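PDB 2Z4I: lipoprotein NlpE from Escherichia coli, which takes part in copper homeostasis, activates the Cpx signalling pathway and is required for efficient binding of stationary-phase cells to hydrophobic surfaces during biofilm formation. Local coordinates for residues A[46-51]-A[68-73]; A[23-28]-A[39-44]; A[32-37]-A[53-58]. The protein carries 1 engineered substitution. One frame throughout, in Å; residues are numbered along the deposited sequence.

Contact 1 (A[46-51]-A[68-73])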
loop_
_atom_site.group_PDB
_atom_site.type_symbol
_atom_site.label_atom_id
_atom_site.label_comp_id
_atom_site.label_asym_id
_atom_site.label_seq_id
_atom_site.Cartn_x
_atom_site.Cartn_y
_atom_site.Cartn_z
ATOM N N ASP A 46 4.096 -6.266 -41.948
ATOM C CA ASP A 46 3.205 -6.207 -43.086
ATOM C C ASP A 46 1.974 -5.353 -42.824
ATOM O O ASP A 46 0.897 -5.635 -43.346
ATOM C CB ASP A 46 2.800 -7.623 -43.514
ATOM C CG ASP A 46 2.052 -8.368 -42.432
ATOM O OD1 ASP A 46 2.295 -8.072 -41.244
ATOM O OD2 ASP A 46 1.235 -9.255 -42.763
ATOM N N GLY A 47 2.135 -4.314 -42.009
ATOM C CA GLY A 47 1.033 -3.401 -41.728
ATOM C C GLY A 47 -0.203 -3.957 -41.050
ATOM O O GLY A 47 -1.241 -3.299 -40.975
ATOM N N THR A 48 -0.109 -5.181 -40.553
ATOM C CA THR A 48 -1.234 -5.783 -39.856
ATOM C C THR A 48 -0.907 -5.847 -38.376
ATOM O O THR A 48 0.255 -5.768 -37.981
ATOM C CB THR A 48 -1.509 -7.190 -40.363
ATOM O OG1 THR A 48 -0.279 -7.928 -40.405
ATOM C CG2 THR A 48 -2.110 -7.132 -41.747
ATOM N N TRP A 49 -1.942 -5.982 -37.566
ATOM C CA TRP A 49 -1.789 -6.055 -36.125
ATOM C C TRP A 49 -2.704 -7.141 -35.592
ATOM O O TRP A 49 -3.661 -7.556 -36.246
ATOM C CB TRP A 49 -2.180 -4.729 -35.466
ATOM C CG TRP A 49 -3.601 -4.295 -35.767
ATOM C CD1 TRP A 49 -4.028 -3.582 -36.855
ATOM C CD2 TRP A 49 -4.772 -4.569 -34.988
ATOM N NE1 TRP A 49 -5.388 -3.396 -36.800
ATOM C CE2 TRP A 49 -5.870 -3.988 -35.663
ATOM C CE3 TRP A 49 -5.002 -5.244 -33.787
ATOM C CZ2 TRP A 49 -7.182 -4.063 -35.171
ATOM C CZ3 TRP A 49 -6.313 -5.319 -33.294
ATOM C CH2 TRP A 49 -7.381 -4.730 -33.988
ATOM N N VAL A 50 -2.404 -7.586 -34.382
ATOM C CA VAL A 50 -3.204 -8.606 -33.731
ATOM C C VAL A 50 -3.209 -8.212 -32.270
ATOM O O VAL A 50 -2.165 -7.859 -31.712
ATOM C CB VAL A 50 -2.576 -10.022 -33.903
ATOM C CG1 VAL A 50 -1.257 -10.107 -33.146
ATOM C CG2 VAL A 50 -3.558 -11.088 -33.421
HETATM N N MSE A 51 -4.389 -8.235 -31.668
HETATM C CA MSE A 51 -4.523 -7.881 -30.269
HETATM C C MSE A 51 -5.128 -9.032 -29.494
HETATM O O MSE A 51 -6.007 -9.733 -29.989
HETATM C CB MSE A 51 -5.407 -6.655 -30.106
HETATM C CG MSE A 51 -5.583 -6.259 -28.661
HETATM SE SE MSE A 51 -6.439 -4.555 -28.501
HETATM C CE MSE A 51 -4.896 -3.446 -28.911
ATOM N N TYR A 68 -7.727 -8.639 -34.946
ATOM C CA TYR A 68 -6.661 -8.260 -35.841
ATOM C C TYR A 68 -7.215 -7.259 -36.824
ATOM O O TYR A 68 -8.399 -6.944 -36.784
ATOM C CB TYR A 68 -6.107 -9.501 -36.554
ATOM C CG TYR A 68 -6.985 -10.026 -37.654
ATOM C CD1 TYR A 68 -6.683 -9.772 -38.986
ATOM C CD2 TYR A 68 -8.148 -10.732 -37.363
ATOM C CE1 TYR A 68 -7.522 -10.202 -40.013
ATOM C CE2 TYR A 68 -9.004 -11.170 -38.381
ATOM C CZ TYR A 68 -8.684 -10.894 -39.704
ATOM O OH TYR A 68 -9.550 -11.265 -40.717
ATOM N N GLY A 69 -6.352 -6.757 -37.695
ATOM C CA GLY A 69 -6.760 -5.773 -38.677
ATOM C C GLY A 69 -5.493 -5.137 -39.192
ATOM O O GLY A 69 -4.414 -5.654 -38.947
ATOM N N THR A 70 -5.614 -4.021 -39.897
ATOM C CA THR A 70 -4.454 -3.329 -40.455
ATOM C C THR A 70 -4.262 -2.064 -39.660
ATOM O O THR A 70 -5.186 -1.623 -39.006
ATOM C CB THR A 70 -4.706 -2.957 -41.916
ATOM O OG1 THR A 70 -5.911 -2.190 -42.005
ATOM C CG2 THR A 70 -4.883 -4.201 -42.752
ATOM N N TRP A 71 -3.076 -1.478 -39.709
ATOM C CA TRP A 71 -2.822 -0.247 -38.961
ATOM C C TRP A 71 -2.069 0.785 -39.784
ATOM O O TRP A 71 -1.178 0.442 -40.558
ATOM C CB TRP A 71 -2.004 -0.545 -37.708
ATOM C CG TRP A 71 -0.732 -1.260 -38.007
ATOM C CD1 TRP A 71 -0.567 -2.603 -38.147
ATOM C CD2 TRP A 71 0.536 -0.667 -38.298
ATOM N NE1 TRP A 71 0.725 -2.888 -38.513
ATOM C CE2 TRP A 71 1.425 -1.717 -38.615
ATOM C CE3 TRP A 71 1.009 0.653 -38.329
ATOM C CZ2 TRP A 71 2.762 -1.494 -38.960
ATOM C CZ3 TRP A 71 2.347 0.876 -38.673
ATOM C CH2 TRP A 71 3.204 -0.196 -38.984
ATOM N N ALA A 72 -2.422 2.052 -39.607
ATOM C CA ALA A 72 -1.757 3.133 -40.325
ATOM C C ALA A 72 -1.240 4.086 -39.271
ATOM O O ALA A 72 -1.925 4.344 -38.291
ATOM C CB ALA A 72 -2.732 3.840 -41.220
ATOM N N ARG A 73 -0.039 4.617 -39.451
ATOM C CA ARG A 73 0.485 5.526 -38.447
ATOM C C ARG A 73 0.910 6.858 -39.001
ATOM O O ARG A 73 1.706 6.929 -39.926
ATOM C CB ARG A 73 1.674 4.906 -37.720
ATOM C CG ARG A 73 2.784 4.451 -38.638
ATOM C CD ARG A 73 4.090 4.374 -37.883
ATOM N NE ARG A 73 4.388 5.657 -37.247
ATOM C CZ ARG A 73 5.516 5.931 -36.599
ATOM N NH1 ARG A 73 6.469 5.010 -36.495
ATOM N NH2 ARG A 73 5.693 7.129 -36.056
#
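The β hairpin of strands 48-56 and 64-72 meets here near its open end, where Thr48 and Val50 form non-hydrogen-bonded pairs with Thr70 and Tyr68, and Trp49 forms a hydrogen-bonded pair with Gly69. Trp49 N gives a nearly straight bond (163°) to Gly69 O at 2.9 Å, in the carbonyl plane. The return bond, Gly69 N to Trp49 O, is longer at 3.2 Å, and its donor stands above the carbonyl plane. One residue before Thr48, Gly47 O accepts Trp71 N at 2.9 Å. The strand segments cross at 129° between their directions, far from flat antiparallel, as fits the coiled sheet of the N-terminal β-barrel, in which the strands pair in sequence order. Both tryptophans carry CG in the crowded position between backbone N and carbonyl carbon (chi1 58° for Trp49), which folds each indole back over the partner chain. The Trp49 ring lies with one face on the Tyr68-Gly69 peptide, with Gly69 N 3.5 Å above its plane, where Gly69, having no side chain, leaves the indole room; a CB there would run into Trp49 NE1. Trp49 NE1 makes a weak bond to Thr70 O at 2.8 Å, and another weak one to Thr81 O. Trp71 NE1 likewise bonds weakly to Thr48 O at 3.0 Å, while Gly47 O lies over a face of its ring. The two indoles meet rim to rim, their five-membered rings 5.9 Å apart between centroids, and Trp49 CD1 touches Trp71 CB.

Contact 2 (A[23-28]-A[39-44])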
loop_
_atom_site.group_PDB
_atom_site.type_symbol
_atom_site.label_atom_id
_atom_site.label_comp_id
_atom_site.label_asym_id
_atom_site.label_seq_id
_atom_site.Cartn_x
_atom_site.Cartn_y
_atom_site.Cartn_z
ATOM N N GLN A 23 7.232 -2.451 -31.620
ATOM C CA GLN A 23 6.128 -3.115 -32.283
ATOM C C GLN A 23 5.322 -4.102 -31.436
ATOM O O GLN A 23 4.475 -4.834 -31.958
ATOM C CB GLN A 23 6.626 -3.788 -33.567
ATOM C CG GLN A 23 7.501 -5.016 -33.387
ATOM C CD GLN A 23 7.873 -5.647 -34.727
ATOM O OE1 GLN A 23 8.371 -6.772 -34.784
ATOM N NE2 GLN A 23 7.635 -4.915 -35.812
ATOM N N SER A 24 5.557 -4.107 -30.129
ATOM C CA SER A 24 4.824 -5.003 -29.248
ATOM C C SER A 24 4.539 -4.326 -27.903
ATOM O O SER A 24 5.455 -3.840 -27.245
ATOM C CB SER A 24 5.626 -6.287 -29.055
ATOM O OG SER A 24 4.887 -7.224 -28.297
ATOM N N TRP A 25 3.270 -4.295 -27.498
ATOM C CA TRP A 25 2.882 -3.644 -26.246
ATOM C C TRP A 25 2.071 -4.523 -25.311
ATOM O O TRP A 25 1.164 -5.224 -25.741
ATOM C CB TRP A 25 2.067 -2.378 -26.538
ATOM C CG TRP A 25 2.880 -1.200 -27.000
ATOM C CD1 TRP A 25 3.536 -0.285 -26.219
ATOM C CD2 TRP A 25 3.150 -0.836 -28.348
ATOM N NE1 TRP A 25 4.202 0.627 -27.005
ATOM C CE2 TRP A 25 3.980 0.310 -28.318
ATOM C CE3 TRP A 25 2.773 -1.364 -29.582
ATOM C CZ2 TRP A 25 4.438 0.931 -29.473
ATOM C CZ3 TRP A 25 3.228 -0.749 -30.733
ATOM C CH2 TRP A 25 4.055 0.391 -30.671
ATOM N N ARG A 26 2.384 -4.466 -24.022
ATOM C CA ARG A 26 1.655 -5.249 -23.030
ATOM C C ARG A 26 1.196 -4.334 -21.921
ATOM O O ARG A 26 1.740 -3.248 -21.747
ATOM C CB ARG A 26 2.532 -6.334 -22.387
ATOM C CG ARG A 26 3.378 -7.170 -23.316
ATOM C CD ARG A 26 2.608 -7.678 -24.501
ATOM N NE ARG A 26 3.539 -8.337 -25.398
ATOM C CZ ARG A 26 3.858 -9.619 -25.310
ATOM N NH1 ARG A 26 3.289 -10.373 -24.369
ATOM N NH2 ARG A 26 4.770 -10.135 -26.133
ATOM N N GLY A 27 0.219 -4.807 -21.153
ATOM C CA GLY A 27 -0.310 -4.043 -20.041
ATOM C C GLY A 27 -1.628 -4.630 -19.577
ATOM O O GLY A 27 -2.295 -5.348 -20.332
ATOM N N VAL A 28 -2.006 -4.348 -18.336
ATOM C CA VAL A 28 -3.267 -4.851 -17.818
ATOM C C VAL A 28 -4.186 -3.662 -17.610
ATOM O O VAL A 28 -3.855 -2.725 -16.865
ATOM C CB VAL A 28 -3.103 -5.558 -16.481
ATOM C CG1 VAL A 28 -4.409 -6.213 -16.115
ATOM C CG2 VAL A 28 -1.980 -6.573 -16.547
ATOM N N THR A 39 -3.825 -7.263 -21.737
ATOM C CA THR A 39 -3.829 -6.802 -23.118
ATOM C C THR A 39 -2.471 -6.875 -23.787
ATOM O O THR A 39 -1.444 -6.597 -23.174
ATOM C CB THR A 39 -4.329 -5.357 -23.150
ATOM O OG1 THR A 39 -5.642 -5.317 -22.578
ATOM C CG2 THR A 39 -4.366 -4.810 -24.564
ATOM N N SER A 40 -2.447 -7.265 -25.051
ATOM C CA SER A 40 -1.178 -7.312 -25.762
ATOM C C SER A 40 -1.474 -6.989 -27.203
ATOM O O SER A 40 -2.339 -7.619 -27.817
ATOM C CB SER A 40 -0.517 -8.687 -25.643
ATOM O OG SER A 40 -1.392 -9.702 -26.081
ATOM N N LEU A 41 -0.771 -5.980 -27.716
ATOM C CA LEU A 41 -0.931 -5.514 -29.086
ATOM C C LEU A 41 0.352 -5.786 -29.836
ATOM O O LEU A 41 1.444 -5.504 -29.333
ATOM C CB LEU A 41 -1.242 -4.018 -29.102
ATOM C CG LEU A 41 -1.164 -3.275 -30.438
ATOM C CD1 LEU A 41 -2.101 -3.895 -31.455
ATOM C CD2 LEU A 41 -1.531 -1.817 -30.215
ATOM N N PHE A 42 0.212 -6.340 -31.040
ATOM C CA PHE A 42 1.354 -6.687 -31.872
ATOM C C PHE A 42 1.284 -5.994 -33.215
ATOM O O PHE A 42 0.362 -6.231 -34.010
ATOM C CB PHE A 42 1.388 -8.191 -32.086
ATOM C CG PHE A 42 1.588 -8.972 -30.829
ATOM C CD1 PHE A 42 2.849 -9.410 -30.462
ATOM C CD2 PHE A 42 0.520 -9.254 -29.997
ATOM C CE1 PHE A 42 3.043 -10.120 -29.281
ATOM C CE2 PHE A 42 0.711 -9.959 -28.817
ATOM C CZ PHE A 42 1.977 -10.391 -28.463
ATOM N N LEU A 43 2.265 -5.140 -33.475
ATOM C CA LEU A 43 2.298 -4.420 -34.737
ATOM C C LEU A 43 3.255 -5.117 -35.673
ATOM O O LEU A 43 4.454 -5.170 -35.425
ATOM C CB LEU A 43 2.711 -2.964 -34.512
ATOM C CG LEU A 43 1.654 -2.156 -33.745
ATOM C CD1 LEU A 43 2.087 -0.716 -33.612
ATOM C CD2 LEU A 43 0.336 -2.235 -34.480
ATOM N N GLU A 44 2.714 -5.652 -36.757
ATOM C CA GLU A 44 3.525 -6.379 -37.705
ATOM C C GLU A 44 4.069 -5.576 -38.888
ATOM O O GLU A 44 3.500 -4.563 -39.313
ATOM C CB GLU A 44 2.747 -7.600 -38.197
ATOM C CG GLU A 44 2.275 -8.488 -37.059
ATOM C CD GLU A 44 3.402 -8.852 -36.111
ATOM O OE1 GLU A 44 4.187 -9.773 -36.422
ATOM O OE2 GLU A 44 3.510 -8.199 -35.052
#
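Backbone hydrogen bonds carry most of this pairing between the first two strands of the N-terminal barrel, 24-31 and 34-43, whose segments run 172° apart. Trp25 and Leu41 exchange two bonds, Trp25 N to Leu41 O at 2.9 Å (171°) and Leu41 N to Trp25 O, also 2.9 Å, both in the carbonyl planes. Leu43 N to Gln23 O, at 2.7 Å, extends the ladder at one end. At the other, Thr39 N reaches Gly27 O at 2.8 Å nearly along the C=O axis, and the return bond from Gly27 N is weak. Apolar contacts occupy the face of Trp25 and Leu41: Leu43 CG lies in the indole plane at its edge, 3.7 Å from Trp25 CZ3. Trp25 and Leu41 also touch Leu97 of strand 96-100, so this face looks into the barrel. Polar and aromatic contacts occupy the face of Ser24, Arg26, Ser40 and Phe42. Arg26, bent at chi2 (-47°), crosses Phe42 obliquely: Phe42 CZ lies over one face of the guanidinium, toward its rim, 3.8 Å from Arg26 CZ. Arg26 NE bonds weakly to Ser24 OG, which lies in the guanidinium plane. The chemistry therefore divides by face: mainly apolar side chains are turned inward, and a charged group lies beside an aromatic ring on the other side.

Contact 3 (A[32-37]-A[53-58])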
loop_
_atom_site.group_PDB
_atom_site.type_symbol
_atom_site.label_atom_id
_atom_site.label_comp_id
_atom_site.label_asym_id
_atom_site.label_seq_id
_atom_site.Cartn_x
_atom_site.Cartn_y
_atom_site.Cartn_z
ATOM N N ALA A 32 -14.355 -3.529 -15.655
ATOM C CA ALA A 32 -15.567 -3.159 -14.936
ATOM C C ALA A 32 -16.170 -4.362 -14.222
ATOM O O ALA A 32 -16.946 -4.214 -13.280
ATOM C CB ALA A 32 -16.583 -2.562 -15.906
ATOM N N ASP A 33 -15.812 -5.558 -14.665
ATOM C CA ASP A 33 -16.349 -6.747 -14.043
ATOM C C ASP A 33 -15.325 -7.816 -13.713
ATOM O O ASP A 33 -15.637 -9.004 -13.718
ATOM C CB ASP A 33 -17.455 -7.327 -14.915
ATOM C CG ASP A 33 -18.823 -6.772 -14.552
ATOM O OD1 ASP A 33 -19.204 -6.906 -13.364
ATOM O OD2 ASP A 33 -19.513 -6.208 -15.438
ATOM N N CYS A 34 -14.099 -7.398 -13.428
ATOM C CA CYS A 34 -13.074 -8.355 -13.064
ATOM C C CYS A 34 -11.758 -7.742 -12.627
ATOM O O CYS A 34 -11.602 -6.523 -12.601
ATOM C CB CYS A 34 -12.856 -9.363 -14.192
ATOM S SG CYS A 34 -11.958 -8.858 -15.694
ATOM N N GLU A 35 -10.826 -8.613 -12.265
ATOM C CA GLU A 35 -9.511 -8.223 -11.783
ATOM C C GLU A 35 -8.738 -7.339 -12.744
ATOM O O GLU A 35 -7.999 -6.448 -12.330
ATOM C CB GLU A 35 -8.705 -9.483 -11.457
ATOM C CG GLU A 35 -9.239 -10.247 -10.242
ATOM C CD GLU A 35 -8.634 -11.637 -10.096
ATOM O OE1 GLU A 35 -7.389 -11.762 -10.036
ATOM O OE2 GLU A 35 -9.413 -12.610 -10.039
ATOM N N GLY A 36 -8.908 -7.588 -14.033
ATOM C CA GLY A 36 -8.211 -6.789 -15.021
ATOM C C GLY A 36 -8.129 -7.512 -16.341
ATOM O O GLY A 36 -8.318 -8.729 -16.394
ATOM N N ILE A 37 -7.852 -6.767 -17.406
ATOM C CA ILE A 37 -7.742 -7.354 -18.726
ATOM C C ILE A 37 -6.296 -7.352 -19.213
ATOM O O ILE A 37 -5.700 -6.291 -19.404
ATOM C CB ILE A 37 -8.599 -6.590 -19.744
ATOM C CG1 ILE A 37 -10.029 -6.459 -19.242
ATOM C CG2 ILE A 37 -8.655 -7.347 -21.037
ATOM C CD1 ILE A 37 -10.943 -5.699 -20.194
ATOM N N GLU A 53 -6.824 -10.136 -25.706
ATOM C CA GLU A 53 -7.339 -9.667 -24.436
ATOM C C GLU A 53 -7.718 -10.859 -23.586
ATOM O O GLU A 53 -8.501 -11.692 -24.020
ATOM C CB GLU A 53 -8.566 -8.789 -24.642
ATOM C CG GLU A 53 -8.317 -7.561 -25.484
ATOM C CD GLU A 53 -9.557 -6.710 -25.621
ATOM O OE1 GLU A 53 -9.638 -5.937 -26.591
ATOM O OE2 GLU A 53 -10.451 -6.811 -24.753
ATOM N N ARG A 54 -7.160 -10.940 -22.382
ATOM C CA ARG A 54 -7.456 -12.031 -21.468
ATOM C C ARG A 54 -8.032 -11.472 -20.171
ATOM O O ARG A 54 -7.501 -10.528 -19.607
ATOM C CB ARG A 54 -6.198 -12.827 -21.186
ATOM C CG ARG A 54 -6.471 -14.038 -20.357
ATOM C CD ARG A 54 -5.240 -14.885 -20.132
ATOM N NE ARG A 54 -5.468 -15.729 -18.968
ATOM C CZ ARG A 54 -6.354 -16.720 -18.921
ATOM N NH1 ARG A 54 -7.092 -17.004 -19.992
ATOM N NH2 ARG A 54 -6.533 -17.398 -17.788
ATOM N N TYR A 55 -9.118 -12.065 -19.692
ATOM C CA TYR A 55 -9.787 -11.589 -18.486
ATOM C C TYR A 55 -9.440 -12.330 -17.215
ATOM O O TYR A 55 -9.864 -13.465 -17.017
ATOM C CB TYR A 55 -11.299 -11.639 -18.695
ATOM C CG TYR A 55 -11.756 -10.718 -19.788
ATOM C CD1 TYR A 55 -12.138 -9.406 -19.510
ATOM C CD2 TYR A 55 -11.723 -11.126 -21.113
ATOM C CE1 TYR A 55 -12.470 -8.521 -20.529
ATOM C CE2 TYR A 55 -12.051 -10.251 -22.143
ATOM C CZ TYR A 55 -12.421 -8.948 -21.843
ATOM O OH TYR A 55 -12.715 -8.084 -22.872
ATOM N N LEU A 56 -8.679 -11.674 -16.349
ATOM C CA LEU A 56 -8.293 -12.260 -15.079
ATOM C C LEU A 56 -9.514 -12.242 -14.172
ATOM O O LEU A 56 -10.195 -11.218 -14.070
ATOM C CB LEU A 56 -7.171 -11.445 -14.450
ATOM C CG LEU A 56 -5.890 -11.392 -15.277
ATOM C CD1 LEU A 56 -4.915 -10.377 -14.699
ATOM C CD2 LEU A 56 -5.270 -12.767 -15.288
ATOM N N GLY A 57 -9.783 -13.369 -13.514
ATOM C CA GLY A 57 -10.935 -13.464 -12.634
ATOM C C GLY A 57 -12.223 -13.450 -13.440
ATOM O O GLY A 57 -13.202 -12.804 -13.068
ATOM N N ALA A 58 -12.219 -14.177 -14.551
ATOM C CA ALA A 58 -13.368 -14.241 -15.441
ATOM C C ALA A 58 -14.573 -15.042 -14.946
ATOM O O ALA A 58 -14.447 -16.067 -14.272
ATOM C CB ALA A 58 -12.928 -14.778 -16.800
#
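Ile37 overlaps the ring of Tyr55, its CG2 lying over one face 4.2 Å from the ring centroid and only 19° off the normal, a CH-pi contact. The two residues form an antiparallel non-hydrogen-bonded pair of the hairpin of strands 34-43 and 48-56, in the β-barrel of the N-terminal domain, and the contact includes part of the CXXC motif. Their side chains run alongside each other and point the same way. In Ile37, CG2 is anti to the backbone N and CG1 is anti to the carbonyl carbon (chi1 -52°). The two branches can thus share the ring, CG1 approaching Tyr55 CE1 to 3.4 Å while CG2 also meets Glu53 CB at 3.9 Å. Cys34 comes to the same ring from its edge. Its SG lies in the ring plane, 5.2 Å from the centroid and 3.9 Å from Tyr55 CD1, a sulfur-aromatic contact. That sulfur is tied by a disulfide to Cys31, which touches both Ile37 and Tyr55, so both cysteines of the disulfide touch Tyr55. Phe65 of strand 64-72 also touches Tyr55. The chain turns a corner at Glu35, and Gly36 follows with backbone angles at which a CB would press against the preceding carbonyl oxygen. Opposite, Tyr55 to Ala58 make a type II β turn, with Gly57 at its third position and at positive phi. Glu35 CB meets Leu56 CB at 3.9 Å, and the chain, extended beyond CG, carries OE2 to Gly57 CA. Only two hydrogen bonds link the segments: Glu35 N to Leu56 O is weak at 3.2 Å, whereas Leu56 N meets Gly36 O at 3.0 Å, almost exactly along the C=O axis (176°).

How the contacts relate
All three contacts lie in the N-terminal domain and in one antiparallel sheet, whose strands 24-31, 34-43, 48-56 and 64-72 are neighbours in chain order. Contact 2 closes before contact 1 opens, and contact 3 alternates with both, sharing strand 34-43 with contact 2 and strand 48-56 with contact 1. Contacts 1 and 2 have centres about 11 Å apart and touch each other, Phe42 N lying 2.9 Å from Val50 O in a probable hydrogen bond. Contact 3 is about 17 Å from contact 2 and 24 Å from contact 1, centre to centre, at the CXXC end of the sheet. Together they tie four consecutive strands of the barrel wall, from the 44-47 connection to the disulfide.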